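Local coordinates for protein CalU16 (Micromonospora echinospora, PDB 4FPW) that probably confers self-sacrifice resistance to an enediyne antitumour antibiotic in its producer and belongs to the AHA1 family of the Bet v 1-like clan, at residues Y29-V33 and D34-S38. Numbering follows the deposited sequence.
Sequences YDAPV and DEVWS
Glu35, in the first turn of helix 33-41, reaches back to the CG-CD edge of the ring of Pro32, the N-cap residue of that helix. Its CB sits near the Pro32 carbonyl, 3.7 Å from Pro32 O. CG stays beside its own backbone N (chi1 -64°), which turns the chain back toward the start of the helix, and from there it runs extended, passing the proline ring at a slant. Glu35 CG lies 4.0 Å from both Pro32 CG and Pro32 CD, and Glu35 CD closes to 3.3 Å from Pro32 CD. At the tip, OE2 meets the same two ring carbons, with 3.2 Å between Glu35 OE2 and Pro32 CG, while OE1 leads on toward the methyl of Ala31. The carboxylate thus rests against CH2 groups of the ring, and its position near the helix N-terminus would probably suit a negative charge.

Beneath this exposed pair the helix begins with two regular i to i+4 bonds. Val36 N donates to Pro32 O (3.1 Å, N-H...O angle 159°), nearly in line with the carbonyl bond, and Trp37 N donates to Val33 O at 2.8 Å. The carbonyl of the N-cap proline thus accepts the first helical bond. On the buried side Val36 holds CG1 anti to its backbone N (chi1 179°); its other methyl, CG2, lies beside that N, where it meets Pro32 O. Val36 CG2 also lies 4.0 Å from Ala31 CB.

The turn joins strand 20-29 to helix 33-41 within the helix-grip fold of the Bet v 1-like clan. Val36 packs on Leu100 and Thr107 of neighbouring strands 94-103 and 106-115, Trp37 reaches the loop at Pro78 and Pro79, and Tyr29 lies against Leu132 and Leu135 of helix 118-138.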
ATOM      1  N   TYR A  29      -2.626 -14.457  -0.357  1.00 53.91           N
ATOM      2  CA  TYR A  29      -1.545 -15.164   0.312  1.00 54.63           C
ATOM      3  C   TYR A  29      -2.055 -16.385   1.026  1.00 55.75           C
ATOM      4  O   TYR A  29      -3.181 -16.430   1.525  1.00 54.40           O
ATOM      5  CB  TYR A  29      -0.796 -14.280   1.301  1.00 54.99           C
ATOM      6  CG  TYR A  29      -0.249 -13.025   0.673  1.00 55.61           C
ATOM      7  CD1 TYR A  29       0.962 -13.034  -0.015  1.00 56.57           C
ATOM      8  CD2 TYR A  29      -0.949 -11.836   0.756  1.00 53.44           C
ATOM      9  CE1 TYR A  29       1.452 -11.890  -0.597  1.00 54.68           C
ATOM     10  CE2 TYR A  29      -0.470 -10.692   0.174  1.00 52.99           C
ATOM     11  CZ  TYR A  29       0.727 -10.719  -0.497  1.00 53.73           C
ATOM     12  OH  TYR A  29       1.175  -9.543  -1.056  1.00 52.64           O
ATOM     13  N   ASP A  30      -1.155 -17.360   1.075  1.00 57.93           N
ATOM     14  CA  ASP A  30      -1.374 -18.698   1.593  1.00 59.31           C
ATOM     15  C   ASP A  30      -1.007 -18.734   3.086  1.00 58.54           C
ATOM     16  O   ASP A  30      -0.578 -19.760   3.608  1.00 59.93           O
ATOM     17  CB  ASP A  30      -0.454 -19.623   0.782  1.00 61.20           C
ATOM     18  CG  ASP A  30      -0.825 -21.077   0.863  1.00 63.38           C
ATOM     19  OD1 ASP A  30      -1.941 -21.421   1.322  1.00 65.24           O
ATOM     20  OD2 ASP A  30       0.037 -21.881   0.449  1.00 63.92           O
ATOM     21  N   ALA A  31      -1.131 -17.589   3.753  1.00 56.01           N
ATOM     22  CA  ALA A  31      -0.940 -17.492   5.189  1.00 54.74           C
ATOM     23  C   ALA A  31      -2.259 -16.994   5.738  1.00 53.98           C
ATOM     24  O   ALA A  31      -3.080 -16.499   4.987  1.00 53.10           O
ATOM     25  CB  ALA A  31       0.180 -16.528   5.510  1.00 53.18           C
ATOM     26  N   PRO A  32      -2.493 -17.157   7.038  1.00 55.04           N
ATOM     27  CA  PRO A  32      -3.785 -16.686   7.505  1.00 56.20           C
ATOM     28  C   PRO A  32      -3.787 -15.187   7.813  1.00 56.54           C
ATOM     29  O   PRO A  32      -2.730 -14.563   7.888  1.00 58.21           O
ATOM     30  CB  PRO A  32      -4.063 -17.545   8.745  1.00 57.48           C
ATOM     31  CG  PRO A  32      -2.742 -18.102   9.173  1.00 57.74           C
ATOM     32  CD  PRO A  32      -1.819 -18.055   7.991  1.00 57.23           C
ATOM     33  N   VAL A  33      -4.988 -14.636   7.962  1.00 57.45           N
ATOM     34  CA  VAL A  33      -5.232 -13.206   8.216  1.00 56.12           C
ATOM     35  C   VAL A  33      -4.375 -12.593   9.321  1.00 55.66           C
ATOM     36  O   VAL A  33      -3.818 -11.511   9.139  1.00 56.09           O
ATOM     37  CB  VAL A  33      -6.726 -12.988   8.557  1.00 56.68           C
ATOM     38  CG1 VAL A  33      -6.961 -11.676   9.298  1.00 56.86           C
ATOM     39  CG2 VAL A  33      -7.567 -13.052   7.291  1.00 56.93           C
ATOM     40  N   ASP A  34      -4.286 -13.266  10.465  1.00 56.75           N
ATOM     41  CA  ASP A  34      -3.495 -12.753  11.594  1.00 57.42           C
ATOM     42  C   ASP A  34      -2.050 -12.508  11.198  1.00 54.88           C
ATOM     43  O   ASP A  34      -1.525 -11.409  11.342  1.00 52.97           O
ATOM     44  CB  ASP A  34      -3.507 -13.721  12.783  1.00 59.23           C
ATOM     45  CG  ASP A  34      -4.674 -13.500  13.694  1.00 63.60           C
ATOM     46  OD1 ASP A  34      -4.440 -13.356  14.918  1.00 66.89           O
ATOM     47  OD2 ASP A  34      -5.823 -13.465  13.194  1.00 67.10           O
ATOM     48  N   GLU A  35      -1.426 -13.569  10.710  1.00 55.67           N
ATOM     49  CA  GLU A  35      -0.014 -13.564  10.353  1.00 55.23           C
ATOM     50  C   GLU A  35       0.258 -12.454   9.358  1.00 52.15           C
ATOM     51  O   GLU A  35       1.261 -11.769   9.467  1.00 51.48           O
ATOM     52  CB  GLU A  35       0.399 -14.914   9.753  1.00 56.97           C
ATOM     53  CG  GLU A  35       0.286 -16.084  10.728  1.00 60.71           C
ATOM     54  CD  GLU A  35       0.678 -17.428  10.124  1.00 62.73           C
ATOM     55  OE1 GLU A  35       1.571 -17.471   9.249  1.00 62.78           O
ATOM     56  OE2 GLU A  35       0.092 -18.456  10.530  1.00 66.30           O
ATOM     57  N   VAL A  36      -0.646 -12.274   8.402  1.00 50.90           N
ATOM     58  CA  VAL A  36      -0.484 -11.247   7.389  1.00 50.19           C
ATOM     59  C   VAL A  36      -0.669  -9.877   8.044  1.00 50.10           C
ATOM     60  O   VAL A  36       0.089  -8.959   7.765  1.00 48.76           O
ATOM     61  CB  VAL A  36      -1.476 -11.435   6.224  1.00 50.86           C
ATOM     62  CG1 VAL A  36      -1.309 -10.338   5.193  1.00 48.99           C
ATOM     63  CG2 VAL A  36      -1.291 -12.797   5.563  1.00 52.28           C
ATOM     64  N   TRP A  37      -1.670  -9.744   8.915  1.00 50.37           N
ATOM     65  CA  TRP A  37      -1.841  -8.518   9.719  1.00 50.16           C
ATOM     66  C   TRP A  37      -0.588  -8.145  10.518  1.00 50.04           C
ATOM     67  O   TRP A  37      -0.056  -7.045  10.385  1.00 51.53           O
ATOM     68  CB  TRP A  37      -3.017  -8.654  10.683  1.00 51.08           C
ATOM     69  CG  TRP A  37      -3.243  -7.433  11.505  1.00 49.98           C
ATOM     70  CD1 TRP A  37      -3.002  -7.286  12.842  1.00 50.43           C
ATOM     71  CD2 TRP A  37      -3.738  -6.173  11.039  1.00 48.51           C
ATOM     72  NE1 TRP A  37      -3.313  -6.006  13.235  1.00 50.28           N
ATOM     73  CE2 TRP A  37      -3.775  -5.306  12.149  1.00 48.51           C
ATOM     74  CE3 TRP A  37      -4.154  -5.691   9.789  1.00 47.01           C
ATOM     75  CZ2 TRP A  37      -4.221  -3.990  12.049  1.00 47.35           C
ATOM     76  CZ3 TRP A  37      -4.595  -4.381   9.693  1.00 45.61           C
ATOM     77  CH2 TRP A  37      -4.628  -3.548  10.818  1.00 46.49           C
ATOM     78  N   SER A  38      -0.129  -9.050  11.365  1.00 50.04           N
ATOM     79  CA  SER A  38       1.169  -8.881  12.012  1.00 50.08           C
ATOM     80  C   SER A  38       2.314  -8.459  11.065  1.00 49.20           C
ATOM     81  O   SER A  38       3.127  -7.599  11.413  1.00 48.88           O
ATOM     82  CB  SER A  38       1.562 -10.168  12.715  1.00 50.39           C
ATOM     83  OG  SER A  38       1.260 -10.071  14.088  1.00 52.23           O
TER